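Local coordinates for protein Nrps/pks (Streptomyces albus, PDB 4OPE) that probably catalyses the decarboxylative condensation that extends the growing chain in oxazolomycin biosynthesis, as a ketosynthase domain of an AT-less type I polyketide synthase, at residues W46-G49 with R50-D53; H208-K211 with Y212-A216; G299-P302 with A303-G306; R328-G332 with H333-G337. All coordinates share one frame; numbering follows the deposited sequence.

Contact 1: residues W46-G49 with R50-D53; sequences WDHG and RFYD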
loop_
_atom_site.group_PDB
_atom_site.type_symbol
_atom_site.label_atom_id
_atom_site.label_comp_id
_atom_site.label_asym_id
_atom_site.label_seq_id
_atom_site.Cartn_x
_atom_site.Cartn_y
_atom_site.Cartn_z
ATOM N N TRP A 46 -16.867 -8.465 22.185
ATOM C CA TRP A 46 -18.187 -7.879 22.039
ATOM C C TRP A 46 -19.216 -8.957 22.302
ATOM O O TRP A 46 -18.887 -10.155 22.329
ATOM C CB TRP A 46 -18.401 -7.217 20.665
ATOM C CG TRP A 46 -18.413 -8.152 19.497
ATOM C CD1 TRP A 46 -19.424 -8.970 19.116
ATOM C CD2 TRP A 46 -17.374 -8.332 18.534
ATOM N NE1 TRP A 46 -19.073 -9.676 17.990
ATOM C CE2 TRP A 46 -17.827 -9.292 17.600
ATOM C CE3 TRP A 46 -16.103 -7.777 18.367
ATOM C CZ2 TRP A 46 -17.056 -9.715 16.522
ATOM C CZ3 TRP A 46 -15.354 -8.178 17.280
ATOM C CH2 TRP A 46 -15.822 -9.149 16.388
ATOM N N ASP A 47 -20.443 -8.497 22.539
ATOM C CA ASP A 47 -21.572 -9.338 22.835
ATOM C C ASP A 47 -22.125 -9.707 21.483
ATOM O O ASP A 47 -22.767 -8.899 20.807
ATOM C CB ASP A 47 -22.591 -8.551 23.675
ATOM C CG ASP A 47 -23.905 -9.319 23.940
ATOM O OD1 ASP A 47 -23.975 -10.553 23.715
ATOM O OD2 ASP A 47 -24.879 -8.653 24.385
ATOM N N HIS A 48 -21.844 -10.927 21.064
ATOM C CA HIS A 48 -22.285 -11.367 19.768
ATOM C C HIS A 48 -23.791 -11.672 19.742
ATOM O O HIS A 48 -24.386 -11.713 18.664
ATOM C CB HIS A 48 -21.480 -12.568 19.297
ATOM C CG HIS A 48 -21.475 -12.715 17.812
ATOM N ND1 HIS A 48 -20.949 -11.757 16.983
ATOM C CD2 HIS A 48 -21.947 -13.690 17.003
ATOM C CE1 HIS A 48 -21.089 -12.135 15.723
ATOM N NE2 HIS A 48 -21.692 -13.308 15.707
ATOM N N GLY A 49 -24.401 -11.878 20.910
ATOM C CA GLY A 49 -25.867 -11.960 21.018
ATOM C C GLY A 49 -26.584 -10.827 20.289
ATOM O O GLY A 49 -27.494 -11.075 19.521
ATOM N N ARG A 50 -26.133 -9.584 20.475
ATOM C CA ARG A 50 -26.761 -8.414 19.809
ATOM C C ARG A 50 -26.832 -8.483 18.294
ATOM O O ARG A 50 -27.552 -7.694 17.695
ATOM C CB ARG A 50 -26.034 -7.103 20.126
ATOM C CG ARG A 50 -25.510 -6.999 21.538
ATOM C CD ARG A 50 -25.899 -5.684 22.179
ATOM N NE ARG A 50 -25.372 -4.494 21.491
ATOM C CZ ARG A 50 -24.494 -3.641 22.026
ATOM N NH1 ARG A 50 -24.098 -2.569 21.332
ATOM N NH2 ARG A 50 -23.999 -3.848 23.255
ATOM N N PHE A 51 -26.033 -9.358 17.682
ATOM C CA PHE A 51 -25.806 -9.358 16.236
ATOM C C PHE A 51 -26.003 -10.713 15.574
ATOM O O PHE A 51 -25.932 -10.802 14.344
ATOM C CB PHE A 51 -24.374 -8.932 15.932
ATOM C CG PHE A 51 -23.894 -7.758 16.727
ATOM C CD1 PHE A 51 -24.427 -6.487 16.516
ATOM C CD2 PHE A 51 -22.891 -7.910 17.657
ATOM C CE1 PHE A 51 -23.981 -5.396 17.245
ATOM C CE2 PHE A 51 -22.441 -6.822 18.377
ATOM C CZ PHE A 51 -22.992 -5.566 18.179
ATOM N N TYR A 52 -26.228 -11.757 16.371
ATOM C CA TYR A 52 -26.298 -13.109 15.850
ATOM C C TYR A 52 -27.731 -13.544 15.550
ATOM O O TYR A 52 -28.652 -13.261 16.321
ATOM C CB TYR A 52 -25.712 -14.066 16.875
ATOM C CG TYR A 52 -25.681 -15.530 16.474
ATOM C CD1 TYR A 52 -24.941 -15.958 15.376
ATOM C CD2 TYR A 52 -26.339 -16.491 17.234
ATOM C CE1 TYR A 52 -24.897 -17.296 15.023
ATOM C CE2 TYR A 52 -26.287 -17.836 16.901
ATOM C CZ TYR A 52 -25.567 -18.224 15.796
ATOM O OH TYR A 52 -25.499 -19.547 15.481
ATOM N N ASP A 53 -27.912 -14.229 14.426
ATOM C CA ASP A 53 -29.152 -14.943 14.133
ATOM C C ASP A 53 -28.720 -16.103 13.252
ATOM O O ASP A 53 -28.136 -15.881 12.180
ATOM C CB ASP A 53 -30.201 -14.043 13.438
ATOM C CG ASP A 53 -31.553 -14.766 13.172
ATOM O OD1 ASP A 53 -31.577 -15.963 12.837
ATOM O OD2 ASP A 53 -32.616 -14.109 13.282
#

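Contact 2: residues H208-K211 with Y212-A216; sequences HPLK and YLQLA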
loop_
_atom_site.group_PDB
_atom_site.type_symbol
_atom_site.label_atom_id
_atom_site.label_comp_id
_atom_site.label_asym_id
_atom_site.label_seq_id
_atom_site.Cartn_x
_atom_site.Cartn_y
_atom_site.Cartn_z
ATOM N N HIS A 208 -13.844 -5.050 15.780
ATOM C CA HIS A 208 -15.180 -4.522 15.782
ATOM C C HIS A 208 -16.162 -5.487 15.130
ATOM O O HIS A 208 -15.844 -6.100 14.123
ATOM C CB HIS A 208 -15.145 -3.219 15.020
ATOM C CG HIS A 208 -16.303 -2.312 15.283
ATOM N ND1 HIS A 208 -17.553 -2.552 14.777
ATOM C CD2 HIS A 208 -16.386 -1.133 15.935
ATOM C CE1 HIS A 208 -18.370 -1.576 15.120
ATOM N NE2 HIS A 208 -17.682 -0.696 15.818
ATOM N N PRO A 209 -17.355 -5.632 15.710
ATOM C CA PRO A 209 -18.405 -6.512 15.192
ATOM C C PRO A 209 -18.966 -6.165 13.806
ATOM O O PRO A 209 -19.550 -7.009 13.161
ATOM C CB PRO A 209 -19.515 -6.381 16.250
ATOM C CG PRO A 209 -19.250 -5.097 16.970
ATOM C CD PRO A 209 -17.755 -5.007 16.992
ATOM N N LEU A 210 -18.829 -4.927 13.368
ATOM C CA LEU A 210 -19.228 -4.492 12.014
ATOM C C LEU A 210 -18.730 -5.430 10.943
ATOM O O LEU A 210 -19.483 -5.779 10.045
ATOM C CB LEU A 210 -18.705 -3.087 11.772
ATOM C CG LEU A 210 -19.120 -2.127 10.634
ATOM C CD1 LEU A 210 -18.501 -2.501 9.305
ATOM C CD2 LEU A 210 -20.616 -2.050 10.513
ATOM N N LYS A 211 -17.462 -5.882 11.040
ATOM C CA LYS A 211 -16.894 -6.801 10.029
ATOM C C LYS A 211 -17.750 -8.059 9.850
ATOM O O LYS A 211 -17.896 -8.583 8.749
ATOM C CB LYS A 211 -15.480 -7.243 10.389
ATOM C CG LYS A 211 -14.885 -8.197 9.337
ATOM C CD LYS A 211 -13.381 -8.380 9.407
ATOM C CE LYS A 211 -12.987 -9.353 10.504
ATOM N NZ LYS A 211 -11.523 -9.273 10.814
ATOM N N TYR A 212 -18.288 -8.556 10.952
ATOM C CA TYR A 212 -19.058 -9.788 10.906
ATOM C C TYR A 212 -20.390 -9.525 10.238
ATOM O O TYR A 212 -20.875 -10.395 9.553
ATOM C CB TYR A 212 -19.190 -10.416 12.301
ATOM C CG TYR A 212 -18.025 -11.339 12.660
ATOM C CD1 TYR A 212 -16.732 -10.847 12.959
ATOM C CD2 TYR A 212 -18.197 -12.689 12.664
ATOM C CE1 TYR A 212 -15.682 -11.717 13.267
ATOM C CE2 TYR A 212 -17.163 -13.559 12.957
ATOM C CZ TYR A 212 -15.909 -13.091 13.265
ATOM O OH TYR A 212 -14.947 -14.043 13.564
ATOM N N LEU A 213 -20.957 -8.322 10.374
ATOM C CA LEU A 213 -22.173 -7.987 9.609
ATOM C C LEU A 213 -21.930 -7.791 8.123
ATOM O O LEU A 213 -22.631 -8.342 7.293
ATOM C CB LEU A 213 -22.894 -6.770 10.181
ATOM C CG LEU A 213 -23.449 -7.070 11.569
ATOM C CD1 LEU A 213 -23.989 -5.795 12.120
ATOM C CD2 LEU A 213 -24.546 -8.115 11.572
ATOM N N GLN A 214 -20.935 -7.003 7.793
ATOM C CA GLN A 214 -20.504 -6.844 6.406
ATOM C C GLN A 214 -20.272 -8.223 5.748
ATOM O O GLN A 214 -20.747 -8.496 4.654
ATOM C CB GLN A 214 -19.214 -6.039 6.410
ATOM C CG GLN A 214 -19.100 -4.915 5.433
ATOM C CD GLN A 214 -17.939 -3.977 5.764
ATOM O OE1 GLN A 214 -17.017 -4.299 6.564
ATOM N NE2 GLN A 214 -17.971 -2.788 5.149
ATOM N N LEU A 215 -19.552 -9.115 6.415
ATOM C CA LEU A 215 -19.258 -10.378 5.784
ATOM C C LEU A 215 -20.540 -11.263 5.730
ATOM O O LEU A 215 -20.734 -12.011 4.769
ATOM C CB LEU A 215 -18.075 -11.105 6.465
ATOM C CG LEU A 215 -16.651 -10.524 6.322
ATOM C CD1 LEU A 215 -15.650 -11.353 7.120
ATOM C CD2 LEU A 215 -16.153 -10.372 4.892
ATOM N N ALA A 216 -21.398 -11.192 6.743
ATOM C CA ALA A 216 -22.608 -12.028 6.715
ATOM C C ALA A 216 -23.514 -11.583 5.590
ATOM O O ALA A 216 -23.983 -12.382 4.821
ATOM C CB ALA A 216 -23.357 -11.986 8.035
#

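Contact 3: residues G299-P302 with A303-G306; sequences GLAP and ADLG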
loop_
_atom_site.group_PDB
_atom_site.type_symbol
_atom_site.label_atom_id
_atom_site.label_comp_id
_atom_site.label_asym_id
_atom_site.label_seq_id
_atom_site.Cartn_x
_atom_site.Cartn_y
_atom_site.Cartn_z
ATOM N N GLY A 299 12.974 -20.296 -12.245
ATOM C CA GLY A 299 13.694 -21.359 -12.913
ATOM C C GLY A 299 13.292 -22.751 -12.467
ATOM O O GLY A 299 14.097 -23.666 -12.470
ATOM N N LEU A 300 12.022 -22.926 -12.161
ATOM C CA LEU A 300 11.560 -24.128 -11.517
ATOM C C LEU A 300 10.494 -24.792 -12.350
ATOM O O LEU A 300 9.634 -24.144 -12.910
ATOM C CB LEU A 300 10.983 -23.761 -10.156
ATOM C CG LEU A 300 10.449 -24.862 -9.249
ATOM C CD1 LEU A 300 11.599 -25.636 -8.652
ATOM C CD2 LEU A 300 9.646 -24.275 -8.118
ATOM N N ALA A 301 10.560 -26.108 -12.410
ATOM C CA ALA A 301 9.579 -26.910 -13.088
ATOM C C ALA A 301 8.688 -27.465 -12.040
ATOM O O ALA A 301 9.142 -27.747 -10.926
ATOM C CB ALA A 301 10.261 -28.059 -13.803
ATOM N N PRO A 302 7.417 -27.660 -12.379
ATOM C CA PRO A 302 6.500 -28.303 -11.468
ATOM C C PRO A 302 7.044 -29.597 -10.893
ATOM O O PRO A 302 6.744 -29.952 -9.781
ATOM C CB PRO A 302 5.286 -28.559 -12.349
ATOM C CG PRO A 302 5.272 -27.425 -13.294
ATOM C CD PRO A 302 6.701 -26.968 -13.461
ATOM N N ALA A 303 7.843 -30.314 -11.650
ATOM C CA ALA A 303 8.363 -31.593 -11.161
ATOM C C ALA A 303 9.277 -31.425 -9.925
ATOM O O ALA A 303 9.449 -32.341 -9.114
ATOM C CB ALA A 303 9.111 -32.296 -12.290
ATOM N N ASP A 304 9.865 -30.242 -9.807
ATOM C CA ASP A 304 10.770 -29.930 -8.718
ATOM C C ASP A 304 10.071 -29.309 -7.531
ATOM O O ASP A 304 10.729 -28.986 -6.583
ATOM C CB ASP A 304 11.848 -28.932 -9.183
ATOM C CG ASP A 304 12.626 -29.405 -10.409
ATOM O OD1 ASP A 304 12.842 -30.631 -10.559
ATOM O OD2 ASP A 304 13.026 -28.509 -11.204
ATOM N N LEU A 305 8.767 -29.100 -7.582
ATOM C CA LEU A 305 8.083 -28.409 -6.517
ATOM C C LEU A 305 7.727 -29.353 -5.397
ATOM O O LEU A 305 7.071 -30.330 -5.625
ATOM C CB LEU A 305 6.831 -27.827 -7.087
ATOM C CG LEU A 305 6.050 -26.862 -6.239
ATOM C CD1 LEU A 305 6.929 -25.715 -5.777
ATOM C CD2 LEU A 305 4.945 -26.342 -7.122
ATOM N N GLY A 306 8.169 -29.069 -4.184
ATOM C CA GLY A 306 7.930 -29.971 -3.041
ATOM C C GLY A 306 6.628 -29.848 -2.279
ATOM O O GLY A 306 6.190 -30.800 -1.647
#

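Contact 4: residues R328-G332 with H333-G337; sequences RAFQG and HDLTG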
loop_
_atom_site.group_PDB
_atom_site.type_symbol
_atom_site.label_atom_id
_atom_site.label_comp_id
_atom_site.label_asym_id
_atom_site.label_seq_id
_atom_site.Cartn_x
_atom_site.Cartn_y
_atom_site.Cartn_z
ATOM N N ARG A 328 -3.975 -25.005 -15.068
ATOM C CA ARG A 328 -3.635 -24.117 -16.160
ATOM C C ARG A 328 -2.186 -23.699 -16.153
ATOM O O ARG A 328 -1.608 -23.506 -17.208
ATOM C CB ARG A 328 -4.507 -22.862 -16.150
ATOM C CG ARG A 328 -5.954 -23.155 -16.472
ATOM C CD ARG A 328 -6.783 -21.902 -16.741
ATOM N NE ARG A 328 -6.089 -21.081 -17.738
ATOM C CZ ARG A 328 -6.498 -20.895 -18.990
ATOM N NH1 ARG A 328 -7.632 -21.436 -19.417
ATOM N NH2 ARG A 328 -5.767 -20.141 -19.813
ATOM N N ALA A 329 -1.592 -23.540 -14.981
ATOM C CA ALA A 329 -0.220 -23.083 -14.931
ATOM C C ALA A 329 0.748 -24.178 -15.321
ATOM O O ALA A 329 1.791 -23.910 -15.910
ATOM C CB ALA A 329 0.108 -22.557 -13.549
ATOM N N PHE A 330 0.386 -25.413 -14.985
ATOM C CA PHE A 330 1.184 -26.617 -15.308
ATOM C C PHE A 330 0.982 -27.206 -16.710
ATOM O O PHE A 330 1.591 -28.225 -17.064
ATOM C CB PHE A 330 0.837 -27.685 -14.301
ATOM C CG PHE A 330 1.301 -27.382 -12.931
ATOM C CD1 PHE A 330 1.857 -26.149 -12.612
ATOM C CD2 PHE A 330 1.171 -28.337 -11.944
ATOM C CE1 PHE A 330 2.284 -25.897 -11.344
ATOM C CE2 PHE A 330 1.610 -28.086 -10.666
ATOM C CZ PHE A 330 2.158 -26.862 -10.360
ATOM N N GLN A 331 0.100 -26.583 -17.480
ATOM C CA GLN A 331 -0.107 -26.932 -18.877
ATOM C C GLN A 331 1.176 -26.519 -19.631
ATOM O O GLN A 331 1.721 -25.425 -19.403
ATOM C CB GLN A 331 -1.327 -26.164 -19.404
ATOM C CG GLN A 331 -2.181 -26.830 -20.459
ATOM C CD GLN A 331 -3.112 -25.807 -21.123
ATOM O OE1 GLN A 331 -3.485 -24.787 -20.502
ATOM N NE2 GLN A 331 -3.480 -26.061 -22.398
ATOM N N GLY A 332 1.660 -27.378 -20.519
ATOM C CA GLY A 332 2.916 -27.098 -21.203
ATOM C C GLY A 332 4.130 -27.553 -20.412
ATOM O O GLY A 332 5.221 -27.061 -20.621
ATOM N N HIS A 333 3.921 -28.494 -19.498
ATOM C CA HIS A 333 4.971 -29.074 -18.691
ATOM C C HIS A 333 4.632 -30.535 -18.667
ATOM O O HIS A 333 3.465 -30.886 -18.629
ATOM C CB HIS A 333 4.976 -28.549 -17.248
ATOM C CG HIS A 333 5.410 -27.130 -17.116
ATOM N ND1 HIS A 333 6.701 -26.772 -16.808
ATOM C CD2 HIS A 333 4.722 -25.973 -17.242
ATOM C CE1 HIS A 333 6.791 -25.454 -16.740
ATOM N NE2 HIS A 333 5.606 -24.944 -17.019
ATOM N N ASP A 334 5.659 -31.379 -18.710
ATOM C CA ASP A 334 5.503 -32.828 -18.596
ATOM C C ASP A 334 5.411 -33.209 -17.123
ATOM O O ASP A 334 6.347 -32.994 -16.360
ATOM C CB ASP A 334 6.697 -33.525 -19.249
ATOM C CG ASP A 334 6.715 -35.015 -18.998
ATOM O OD1 ASP A 334 5.647 -35.605 -18.706
ATOM O OD2 ASP A 334 7.813 -35.598 -19.100
ATOM N N LEU A 335 4.286 -33.785 -16.731
ATOM C CA LEU A 335 3.980 -33.935 -15.318
ATOM C C LEU A 335 3.905 -35.370 -14.952
ATOM O O LEU A 335 3.093 -35.739 -14.116
ATOM C CB LEU A 335 2.619 -33.310 -15.023
ATOM C CG LEU A 335 2.495 -31.839 -15.418
ATOM C CD1 LEU A 335 1.026 -31.472 -15.672
ATOM C CD2 LEU A 335 3.168 -30.977 -14.347
ATOM N N THR A 336 4.735 -36.196 -15.578
ATOM C CA THR A 336 4.580 -37.642 -15.428
ATOM C C THR A 336 5.278 -38.117 -14.157
ATOM O O THR A 336 6.448 -37.814 -13.921
ATOM C CB THR A 336 5.070 -38.412 -16.677
ATOM O OG1 THR A 336 4.648 -37.731 -17.874
ATOM C CG2 THR A 336 4.497 -39.827 -16.683
ATOM N N GLY A 337 4.536 -38.827 -13.313
ATOM C CA GLY A 337 5.075 -39.303 -12.037
ATOM C C GLY A 337 5.305 -38.194 -11.022
ATOM O O GLY A 337 6.014 -38.385 -10.028
#

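Contact 1: residues W46-G49 with R50-D53
W46 and F51 are turned toward each other by contrasting first torsions: CG of W46 sits between the backbone N and the carbonyl carbon (chi1 66°), whereas CG of F51 lies beside its own N and opposite the carbonyl carbon (chi1 -44°). The phenyl edge is thereby presented to the pyrrole face of the indole, an offset edge-to-face pair with planes 75° apart and W46 CD1 3.8 Å from F51 CE2. The carbonyl of D47 also meets this ring, its O 3.2 Å from F51 CE2. On one face of the phenyl, CB of R50 rests over the centre.

From D47 to Y52 the chain coils through overlapping turns. The firm bond runs from F51 N to H48 O at 3.0 Å, closing a beta turn with G49 and R50 at its corners; weak bonds from R50 N to D47 O and from Y52 N to G49 O extend the same i+3 pattern. G49 suits its corner, because a side chain there would collide with D47 OD1.

H48 ties the turn back to the tryptophan. W46 NE1 donates almost straight to H48 ND1 over 3.0 Å, nearly within both ring planes, and H48 NE2 bonds to A64 O, a pairing consistent with a neutral imidazole protonated at NE2. H48 CD2 lies 3.8 Å from Y52 CB. R50, bent along its chain, lays CG 3.4 Å from D47 OD2, yet its NH2 bonds to A582 O near the C-terminus. F51, which closes the turn, also packs on L141 of the second subunit.

Contact 2: residues H208-K211 with Y212-A216
L210 and Q214 are joined by a nearly straight backbone hydrogen bond, Q214 N to L210 O at 2.9 Å. L215 N bonds K211 O at the same length, a second i+4 link. P209 O takes Y212 N at 3.0 Å in an i+3 bond, and L213 N more weakly. Ahead of them, the side chain of H208 caps the turn, ND1 accepting from L210 N at 3.0 Å within the ring plane. P209, with no N-H to offer, fits an opening turn where none is needed.

The side-chain contacts follow the i+4 ridges. K211 and L215 run side by side, CG of K211 3.9 Å from L215 CD1, because the lysine's CG stands opposite its backbone N (chi1 -180°). Were L215 replaced by alanine, its CG and CD1 would be gone and the lysine's aliphatic stem would probably be left without this apolar neighbour. One methyl of L210 lies against the amide end of Q214, CD1 3.6 Å from OE1.

The polar ends find partners in other parts of the fold: K211 NZ forms a salt bridge with E353 and bonds S206 OG, while Y212 OH bonds W66 O. Helix 210-217 follows strand 197-204 of the central sheet, its L210, L213 and Q214 packing on A147, A140 and T148 of the second subunit.

Contact 3: residues G299-P302 with A303-G306
L300 reaches over D304 and L305 with both arms of its isobutyl group. Its CG stands opposite the backbone N (chi1 -179°), beside the carbonyl carbon, which sends the branch along the direction the chain will take. CD1 lies against D304 CB at 3.3 Å, the two side chains sliding past each other in opposite directions, while CD2 meets L305 CD1 at 3.9 Å where the leucines cross at about a right angle. D304 has its CG beside its own N and anti to the carbonyl carbon (chi1 -55°), which swings the carboxylate back over A301. There OD2 comes nearest to A301 N, at 3.6 Å, with the A301 methyl close by.

Two turn bonds bring these residues together, D304 N to A301 O at 2.8 Å and L305 N to P302 O at 3.1 Å. They form two overlapping turns, the short 3-10 segment 302-304. P302 suits its start, since the ring holds phi near the value required and no N-H is called for.

G299, with positive phi, ends helix 284-298 in a Schellman motif, and the chain passes through the turns to strand 308-309. T416 OG1 bonds D304 O and G306 N, while L305 packs on T416 and A418 of strand 416-422 in the same sheet.

Contact 4: residues R328-G332 with H333-G337
F330 and H333 meet through the carbonyl of the former: F330 O lies 3.4 Å from H333 CB and close to the plane of the imidazole, at its edge. The same oxygen accepts a weak bond from H333 N at 3.4 Å. G332 O sits over one face of the imidazole, 3.5 Å from H333 CG. L335 adds the apolar part, crossing F330 at about a right angle with CD1 4.0 Å from F330 CB. The same methyl, L335 CD1, also approaches F330 O at 3.6 Å.

These contacts belong to a type II beta turn, F330 to H333, which takes the chain off the end of helix 318-329. G332 occupies its third position with positive phi, where a side chain would be jammed against the preceding carbonyl oxygen. CG of H333 stands beside its backbone N (chi1 -70°), which folds the imidazole back over the turn.

Farther out, P302 touches F330, H333 and L335, a proline ring set among three side chains of this region. With a glycine where H333 stands, the G332 carbonyl would probably lose the ring it lies against and P302 one of these neighbours. F330 reaches L295 and A329 reaches I291 on helix 284-298. On the outer side D334 OD1 takes a weak bond from T336 N. Within the turn Q331, G332 and H333 touch a crystal neighbour, so their conformations may owe something to the lattice.

Along the chain the contacts follow one another in numerical order and form two touching pairs. Contacts 1 and 2 have centres 11 Å apart, with W46 CE3 3.5 Å from P209 CD and F51 CE2 3.6 Å from P209 CB; both reach the second subunit, joining the 46-53 loop and helix 210-217 at the interface with it. Contacts 3 and 4, with centres 10 Å apart, meet where P302 CD lies 3.4 Å from H333 ND1, linking the exits of helices 284-298 and 318-329, which lead to the neighbouring sheet strands 308-309 and 340-343. The pairs stand 40 to 49 Å apart between centres, so they shape separate regions of one thiolase-fold ketosynthase.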